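Local coordinates for protein importin-95 (Chaetomium thermophilum, PDB 4XRI) that probably carries cargo proteins into the nucleus as a flexible HEAT-repeat transport receptor of the importin-beta family, and probably binds a small GTPase, at residues Q44-L49 and K71-A76; T99-L104 and A125-I130; L106-L109 and K115-Q118. The protein carries 2 engineered substitutions. All coordinates share one frame; numbering follows the deposited sequence.

Interaction 1: Q44-L49 and K71-A76; sequences QYLLTL and KNAFSA
Tyr45 and Leu46 of helix 42-54 both pack against Ala73, at the open end of an antiparallel helical hairpin formed with helix 60-72 in the importin-beta N-terminal domain, part of an alpha-solenoid. Tyr45 points across the gap with CG anti to the backbone N (chi1 178°), and its ring meets Ala73 at the edge, CE2 lying 3.8 Å from Ala73 CB. A tyrosine suits this partly exposed border, since its carbon edge packs inward on a residue as small as alanine. Leu46 is buried. Its first bond does not aim at the partner, but with CG anti to the carbonyl carbon (chi1 -63°) the branched end swings nearer. The CD2 branch does the touching, coming 3.7 Å from Ala73 CB and also reaching the rim of the Phe74 ring, near the ring plane. Leu46 thus meets the ring at its edge and not over a face, and leucine suits the place because one methyl can serve both the small alanine and the broad ring. Leu49 packs on Ala69 and Leu70 of helix 60-72 and lays CD1 over one face of the Tyr45 ring, toward its rim, which probably restrains the ring. Phe74 also meets the Trp89 ring, with planes at about 45°. Across the contact, both Phe74 CD2 and Phe74 CE2 lie 4.2 Å from Leu46 CD2.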
loop_
_atom_site.group_PDB
_atom_site.type_symbol
_atom_site.label_atom_id
_atom_site.label_comp_id
_atom_site.label_asym_id
_atom_site.label_seq_id
_atom_site.Cartn_x
_atom_site.Cartn_y
_atom_site.Cartn_z
ATOM N N GLN A 44 -37.765 1.104 -20.714
ATOM C CA GLN A 44 -38.431 -0.193 -20.689
ATOM C C GLN A 44 -37.580 -1.212 -19.940
ATOM O O GLN A 44 -38.103 -2.111 -19.279
ATOM C CB GLN A 44 -38.716 -0.678 -22.111
ATOM C CG GLN A 44 -39.973 -1.523 -22.233
ATOM C CD GLN A 44 -41.232 -0.748 -21.886
ATOM O OE1 GLN A 44 -41.258 0.483 -21.955
ATOM N NE2 GLN A 44 -42.282 -1.465 -21.506
ATOM N N TYR A 45 -36.265 -1.057 -20.055
ATOM C CA TYR A 45 -35.310 -1.873 -19.313
ATOM C C TYR A 45 -35.515 -1.682 -17.814
ATOM O O TYR A 45 -35.539 -2.648 -17.051
ATOM C CB TYR A 45 -33.879 -1.511 -19.721
ATOM C CG TYR A 45 -32.782 -2.260 -18.993
ATOM C CD1 TYR A 45 -32.620 -3.630 -19.153
ATOM C CD2 TYR A 45 -31.882 -1.587 -18.174
ATOM C CE1 TYR A 45 -31.607 -4.314 -18.499
ATOM C CE2 TYR A 45 -30.867 -2.259 -17.517
ATOM C CZ TYR A 45 -30.733 -3.622 -17.685
ATOM O OH TYR A 45 -29.726 -4.295 -17.033
ATOM N N LEU A 46 -35.678 -0.427 -17.404
ATOM C CA LEU A 46 -35.906 -0.094 -16.002
ATOM C C LEU A 46 -37.217 -0.682 -15.495
ATOM O O LEU A 46 -37.260 -1.291 -14.426
ATOM C CB LEU A 46 -35.910 1.423 -15.798
ATOM C CG LEU A 46 -34.615 2.168 -16.120
ATOM C CD1 LEU A 46 -34.689 3.603 -15.617
ATOM C CD2 LEU A 46 -33.415 1.445 -15.533
ATOM N N LEU A 47 -38.282 -0.491 -16.268
ATOM C CA LEU A 47 -39.601 -1.002 -15.913
ATOM C C LEU A 47 -39.602 -2.514 -15.754
ATOM O O LEU A 47 -40.100 -3.044 -14.760
ATOM C CB LEU A 47 -40.631 -0.600 -16.968
ATOM C CG LEU A 47 -41.155 0.830 -16.863
ATOM C CD1 LEU A 47 -42.075 1.151 -18.026
ATOM C CD2 LEU A 47 -41.877 1.001 -15.543
ATOM N N THR A 48 -39.048 -3.199 -16.748
ATOM C CA THR A 48 -38.965 -4.655 -16.735
ATOM C C THR A 48 -38.273 -5.164 -15.476
ATOM O O THR A 48 -38.754 -6.085 -14.813
ATOM C CB THR A 48 -38.207 -5.186 -17.968
ATOM O OG1 THR A 48 -38.855 -4.730 -19.163
ATOM C CG2 THR A 48 -38.176 -6.707 -17.960
ATOM N N LEU A 49 -37.148 -4.541 -15.149
ATOM C CA LEU A 49 -36.337 -4.959 -14.012
ATOM C C LEU A 49 -37.015 -4.701 -12.671
ATOM O O LEU A 49 -36.988 -5.555 -11.783
ATOM C CB LEU A 49 -34.979 -4.256 -14.044
ATOM C CG LEU A 49 -33.989 -4.779 -15.082
ATOM C CD1 LEU A 49 -32.686 -4.007 -14.983
ATOM C CD2 LEU A 49 -33.752 -6.267 -14.880
ATOM N N LYS A 71 -30.262 -1.346 -10.152
ATOM C CA LYS A 71 -29.355 -0.447 -9.449
ATOM C C LYS A 71 -28.175 -0.059 -10.334
ATOM O O LYS A 71 -27.795 1.110 -10.406
ATOM C CB LYS A 71 -28.854 -1.099 -8.155
ATOM C CG LYS A 71 -27.901 -0.238 -7.331
ATOM C CD LYS A 71 -26.443 -0.642 -7.534
ATOM C CE LYS A 71 -26.188 -2.078 -7.106
ATOM N NZ LYS A 71 -24.749 -2.444 -7.253
ATOM N N ASN A 72 -27.606 -1.052 -11.011
ATOM C CA ASN A 72 -26.441 -0.837 -11.860
ATOM C C ASN A 72 -26.766 -0.104 -13.153
ATOM O O ASN A 72 -25.866 0.292 -13.894
ATOM C CB ASN A 72 -25.780 -2.174 -12.193
ATOM C CG ASN A 72 -25.060 -2.781 -11.008
ATOM O OD1 ASN A 72 -24.675 -2.078 -10.076
ATOM N ND2 ASN A 72 -24.866 -4.093 -11.043
ATOM N N ALA A 73 -28.054 0.076 -13.426
ATOM C CA ALA A 73 -28.475 0.738 -14.653
ATOM C C ALA A 73 -28.240 2.242 -14.581
ATOM O O ALA A 73 -28.166 2.915 -15.608
ATOM C CB ALA A 73 -29.936 0.445 -14.942
ATOM N N PHE A 74 -28.116 2.766 -13.366
ATOM C CA PHE A 74 -27.861 4.190 -13.181
ATOM C C PHE A 74 -26.993 4.462 -11.954
ATOM O O PHE A 74 -27.154 5.482 -11.286
ATOM C CB PHE A 74 -29.180 4.961 -13.076
ATOM C CG PHE A 74 -30.194 4.316 -12.171
ATOM C CD1 PHE A 74 -30.201 4.585 -10.814
ATOM C CD2 PHE A 74 -31.145 3.449 -12.681
ATOM C CE1 PHE A 74 -31.134 3.997 -9.981
ATOM C CE2 PHE A 74 -32.081 2.858 -11.855
ATOM C CZ PHE A 74 -32.077 3.134 -10.501
ATOM N N SER A 75 -26.072 3.547 -11.664
ATOM C CA SER A 75 -25.118 3.747 -10.579
ATOM C C SER A 75 -23.839 2.946 -10.805
ATOM O O SER A 75 -23.858 1.900 -11.450
ATOM C CB SER A 75 -25.739 3.374 -9.232
ATOM O OG SER A 75 -26.003 1.986 -9.169
ATOM N N ALA A 76 -22.729 3.452 -10.273
ATOM C CA ALA A 76 -21.437 2.783 -10.390
ATOM C C ALA A 76 -20.457 3.292 -9.338
ATOM O O ALA A 76 -20.645 4.367 -8.774
ATOM C CB ALA A 76 -20.860 2.978 -11.787
#

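Interaction 2: T99-L104 and A125-I130; sequences TRVKQL and AAIAAI
Val101 and Lys102 of helix 95-108 receive a single side chain, Ile127, from helix 114-131, which runs antiparallel to the first in a helical hairpin of the solenoid. The contacts between the segments are apolar. Ile127 points toward the other helix and, with CG1 anti to its carbonyl carbon and an extended chi2 of 180°, carries CD1 far enough to lie 4.0 Å from Val101 CG1. Its second branch, CG2, rests 4.1 Å from Lys102 CG, and CD1 is equally near that same methylene, so both arms of the isoleucine lie against the lysine stem. Isoleucine suits the place because it presents two apolar branches, CD1 to Val101 and Lys102, and CG2 to Lys102. Trp89 of helix 79-91 packs on both Val101 and Ile127, extending the core beyond the hairpin.

The polar interactions belong to the end of Lys102. Its chain bends at chi3 (67°), and NZ forms a salt bridge with Glu131 OE1, while the ammonium also makes a cation-pi contact with Trp137. Lysine therefore does double duty: its CG methylene lies against the buried Ile127, and its charge is probably balanced by Glu131. Between the segments the contact is apolar, and the Lys102-Glu131 salt bridge adds a directional link between the two helices.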
loop_
_atom_site.group_PDB
_atom_site.type_symbol
_atom_site.label_atom_id
_atom_site.label_comp_id
_atom_site.label_asym_id
_atom_site.label_seq_id
_atom_site.Cartn_x
_atom_site.Cartn_y
_atom_site.Cartn_z
ATOM N N THR A 99 -41.430 7.731 -11.728
ATOM C CA THR A 99 -42.443 7.605 -10.687
ATOM C C THR A 99 -42.809 6.143 -10.460
ATOM O O THR A 99 -42.983 5.701 -9.325
ATOM C CB THR A 99 -43.715 8.401 -11.039
ATOM O OG1 THR A 99 -43.378 9.783 -11.221
ATOM C CG2 THR A 99 -44.751 8.280 -9.929
ATOM N N ARG A 100 -42.911 5.396 -11.553
ATOM C CA ARG A 100 -43.264 3.987 -11.492
ATOM C C ARG A 100 -42.169 3.162 -10.822
ATOM O O ARG A 100 -42.449 2.331 -9.957
ATOM C CB ARG A 100 -43.540 3.449 -12.896
ATOM C CG ARG A 100 -43.988 2.005 -12.929
ATOM C CD ARG A 100 -45.328 1.818 -12.248
ATOM N NE ARG A 100 -45.787 0.434 -12.334
ATOM C CZ ARG A 100 -46.801 -0.062 -11.634
ATOM N NH1 ARG A 100 -47.148 -1.333 -11.776
ATOM N NH2 ARG A 100 -47.464 0.712 -10.785
ATOM N N VAL A 101 -40.925 3.391 -11.233
ATOM C CA VAL A 101 -39.784 2.684 -10.662
ATOM C C VAL A 101 -39.651 2.988 -9.175
ATOM O O VAL A 101 -39.454 2.086 -8.360
ATOM C CB VAL A 101 -38.468 3.057 -11.380
ATOM C CG1 VAL A 101 -37.266 2.497 -10.627
ATOM C CG2 VAL A 101 -38.485 2.548 -12.812
ATOM N N LYS A 102 -39.772 4.268 -8.833
ATOM C CA LYS A 102 -39.681 4.715 -7.445
ATOM C C LYS A 102 -40.745 4.072 -6.557
ATOM O O LYS A 102 -40.446 3.606 -5.455
ATOM C CB LYS A 102 -39.792 6.240 -7.372
ATOM C CG LYS A 102 -38.510 6.961 -7.778
ATOM C CD LYS A 102 -38.776 8.390 -8.237
ATOM C CE LYS A 102 -39.261 9.273 -7.102
ATOM N NZ LYS A 102 -39.421 10.685 -7.548
ATOM N N GLN A 103 -41.981 4.041 -7.042
ATOM C CA GLN A 103 -43.092 3.518 -6.254
ATOM C C GLN A 103 -42.997 2.007 -6.052
ATOM O O GLN A 103 -43.217 1.507 -4.948
ATOM C CB GLN A 103 -44.427 3.868 -6.912
ATOM C CG GLN A 103 -45.646 3.421 -6.115
ATOM C CD GLN A 103 -45.712 4.053 -4.736
ATOM O OE1 GLN A 103 -45.204 5.154 -4.517
ATOM N NE2 GLN A 103 -46.337 3.352 -3.796
ATOM N N LEU A 104 -42.669 1.286 -7.120
ATOM C CA LEU A 104 -42.527 -0.164 -7.042
ATOM C C LEU A 104 -41.358 -0.563 -6.147
ATOM O O LEU A 104 -41.448 -1.532 -5.389
ATOM C CB LEU A 104 -42.347 -0.764 -8.439
ATOM C CG LEU A 104 -43.615 -0.889 -9.284
ATOM C CD1 LEU A 104 -43.297 -1.519 -10.632
ATOM C CD2 LEU A 104 -44.667 -1.700 -8.548
ATOM N N ALA A 125 -31.532 3.601 -2.578
ATOM C CA ALA A 125 -30.337 4.364 -2.233
ATOM C C ALA A 125 -29.714 4.992 -3.474
ATOM O O ALA A 125 -29.288 6.149 -3.451
ATOM C CB ALA A 125 -29.326 3.473 -1.529
ATOM N N ALA A 126 -29.671 4.217 -4.554
ATOM C CA ALA A 126 -29.099 4.670 -5.818
ATOM C C ALA A 126 -29.903 5.828 -6.405
ATOM O O ALA A 126 -29.336 6.806 -6.896
ATOM C CB ALA A 126 -29.033 3.524 -6.807
ATOM N N ILE A 127 -31.226 5.710 -6.351
ATOM C CA ILE A 127 -32.105 6.762 -6.844
ATOM C C ILE A 127 -31.993 8.006 -5.967
ATOM O O ILE A 127 -31.929 9.132 -6.467
ATOM C CB ILE A 127 -33.572 6.300 -6.887
ATOM C CG1 ILE A 127 -33.739 5.141 -7.870
ATOM C CG2 ILE A 127 -34.486 7.455 -7.265
ATOM C CD1 ILE A 127 -35.159 4.626 -7.966
ATOM N N ALA A 128 -31.959 7.789 -4.656
ATOM C CA ALA A 128 -31.885 8.880 -3.691
ATOM C C ALA A 128 -30.617 9.710 -3.868
ATOM O O ALA A 128 -30.640 10.933 -3.722
ATOM C CB ALA A 128 -31.961 8.336 -2.272
ATOM N N ALA A 129 -29.515 9.037 -4.185
ATOM C CA ALA A 129 -28.232 9.703 -4.381
ATOM C C ALA A 129 -28.307 10.693 -5.538
ATOM O O ALA A 129 -27.569 11.678 -5.582
ATOM C CB ALA A 129 -27.136 8.682 -4.626
ATOM N N ILE A 130 -29.219 10.427 -6.466
ATOM C CA ILE A 130 -29.435 11.304 -7.606
ATOM C C ILE A 130 -30.476 12.382 -7.312
ATOM O O ILE A 130 -30.273 13.559 -7.619
ATOM C CB ILE A 130 -29.887 10.504 -8.845
ATOM C CG1 ILE A 130 -28.835 9.460 -9.219
ATOM C CG2 ILE A 130 -30.164 11.442 -10.015
ATOM C CD1 ILE A 130 -29.315 8.472 -10.260
#

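Interaction 3: L106-L109 and K115-Q118; sequences LETL and KAGQ. With SO4 (sulfate ion), chain C.
Thr108 and Leu109, near the end of helix 95-108, meet Ala116 and Gly117 in the first turns of helix 114-131. This is the closed end of a helical hairpin, and the backbones come close: the CA atoms of Leu109 and Gly117 are 4.7 Å apart.

From Thr108 CB, which points at the partner helix, the side chain divides. OG1 turns back along its own helix and bonds to Leu104 O, satisfying the hydroxyl without help from the facing segment. CG2, placed anti to the backbone N (chi1 -58° for the OG1 branch), carries on across the gap until it lies 3.8 Å from Ala116 O and 4.3 Å from Ala116 CB. Threonine suits this buried place, having a methyl for the neighbour and a hydroxyl that its own helix can absorb. Thr108 also packs on Leu53 and Ala54 of helix 42-54.

Leu109 starts out pointing away, but its CD2 methyl comes round to 3.9 Å from Gly117 O. Thr108 O lies 3.9 Å from Gly117 CA, so backbone faces backbone here, the glycine presenting its bare CA to the carbonyl oxygen.

Lys115 leaves the contact on its outer side. Its extended chain runs to a sulfate, probably from the crystallisation liquor, and NZ donates to sulfate O4 at 2.8 Å; His61 ND1 also binds the ion. Inside the hairpin, then, no hydrogen bond joins the segments: methyls lie against backbone atoms, while charge is met outside, where the anion would partly offset the lysine.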
loop_
_atom_site.group_PDB
_atom_site.type_symbol
_atom_site.label_atom_id
_atom_site.label_comp_id
_atom_site.label_asym_id
_atom_site.label_seq_id
_atom_site.Cartn_x
_atom_site.Cartn_y
_atom_site.Cartn_z
ATOM N N LEU A 106 -40.145 1.256 -3.652
ATOM C CA LEU A 106 -40.612 1.569 -2.304
ATOM C C LEU A 106 -41.490 0.465 -1.733
ATOM O O LEU A 106 -41.319 0.048 -0.586
ATOM C CB LEU A 106 -41.388 2.889 -2.301
ATOM C CG LEU A 106 -40.688 4.134 -1.755
ATOM C CD1 LEU A 106 -41.666 5.298 -1.678
ATOM C CD2 LEU A 106 -40.073 3.845 -0.393
ATOM N N GLU A 107 -42.435 -0.002 -2.542
ATOM C CA GLU A 107 -43.390 -1.014 -2.108
ATOM C C GLU A 107 -42.724 -2.365 -1.835
ATOM O O GLU A 107 -43.176 -3.125 -0.979
ATOM C CB GLU A 107 -44.500 -1.170 -3.152
ATOM C CG GLU A 107 -45.466 0.004 -3.190
ATOM C CD GLU A 107 -46.334 0.026 -4.436
ATOM O OE1 GLU A 107 -47.183 0.934 -4.553
ATOM O OE2 GLU A 107 -46.165 -0.860 -5.301
ATOM N N THR A 108 -41.639 -2.645 -2.550
ATOM C CA THR A 108 -40.936 -3.922 -2.439
ATOM C C THR A 108 -40.222 -4.061 -1.087
ATOM O O THR A 108 -39.897 -5.168 -0.650
ATOM C CB THR A 108 -39.924 -4.086 -3.599
ATOM O OG1 THR A 108 -40.614 -3.989 -4.850
ATOM C CG2 THR A 108 -39.206 -5.434 -3.544
ATOM N N LEU A 109 -39.996 -2.935 -0.414
ATOM C CA LEU A 109 -39.396 -2.950 0.920
ATOM C C LEU A 109 -40.208 -3.794 1.902
ATOM O O LEU A 109 -39.666 -4.342 2.862
ATOM C CB LEU A 109 -39.259 -1.530 1.470
ATOM C CG LEU A 109 -38.288 -0.560 0.795
ATOM C CD1 LEU A 109 -38.263 0.752 1.564
ATOM C CD2 LEU A 109 -36.892 -1.158 0.699
ATOM N N LYS A 115 -34.234 -11.116 0.386
ATOM C CA LYS A 115 -33.336 -10.783 -0.715
ATOM C C LYS A 115 -33.923 -9.703 -1.620
ATOM O O LYS A 115 -33.206 -8.807 -2.073
ATOM C CB LYS A 115 -33.007 -12.037 -1.524
ATOM C CG LYS A 115 -32.190 -13.054 -0.745
ATOM C CD LYS A 115 -31.893 -14.296 -1.564
ATOM C CE LYS A 115 -31.079 -15.296 -0.755
ATOM N NZ LYS A 115 -30.858 -16.566 -1.496
ATOM N N ALA A 116 -35.225 -9.788 -1.873
ATOM C CA ALA A 116 -35.915 -8.779 -2.667
ATOM C C ALA A 116 -35.928 -7.446 -1.929
ATOM O O ALA A 116 -35.695 -6.393 -2.524
ATOM C CB ALA A 116 -37.331 -9.227 -2.985
ATOM N N GLY A 117 -36.197 -7.504 -0.629
ATOM C CA GLY A 117 -36.223 -6.314 0.200
ATOM C C GLY A 117 -34.882 -5.610 0.235
ATOM O O GLY A 117 -34.807 -4.387 0.123
ATOM N N GLN A 118 -33.816 -6.391 0.389
ATOM C CA GLN A 118 -32.460 -5.851 0.404
ATOM C C GLN A 118 -32.136 -5.185 -0.924
ATOM O O GLN A 118 -31.597 -4.078 -0.959
ATOM C CB GLN A 118 -31.439 -6.955 0.696
ATOM C CG GLN A 118 -30.080 -6.456 1.163
ATOM C CD GLN A 118 -29.169 -6.051 0.019
ATOM O OE1 GLN A 118 -29.421 -6.379 -1.141
ATOM N NE2 GLN A 118 -28.099 -5.332 0.345
HETATM S S SO4 C . -33.684 -18.435 -3.329
HETATM O O1 SO4 C . -32.429 -19.074 -3.711
HETATM O O2 SO4 C . -34.359 -17.947 -4.528
HETATM O O3 SO4 C . -34.540 -19.404 -2.654
HETATM O O4 SO4 C . -33.409 -17.321 -2.426
#

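In the fold
From the N terminus, interaction 1 comes first: helices 42-54 and 60-72 fold back on each other and the contact closes that loop before the next begins. The chain then passes through helix 79-91 into helix 95-108, which turns at once into helix 114-131. Interaction 3 closes the short turn between these two, and interaction 2 closes the wider loop around it, so the two are concentric along one hairpin. Interaction 1 touches interaction 2 directly: Phe74 packs on Ala126, Ile127 and Ile130, and Leu47 on Arg100. Their centres lie about 10 Å apart. Together the contacts tie two helix pairs, 42-54 with 60-72 and 95-108 with 114-131, in the N-terminal part of the solenoid.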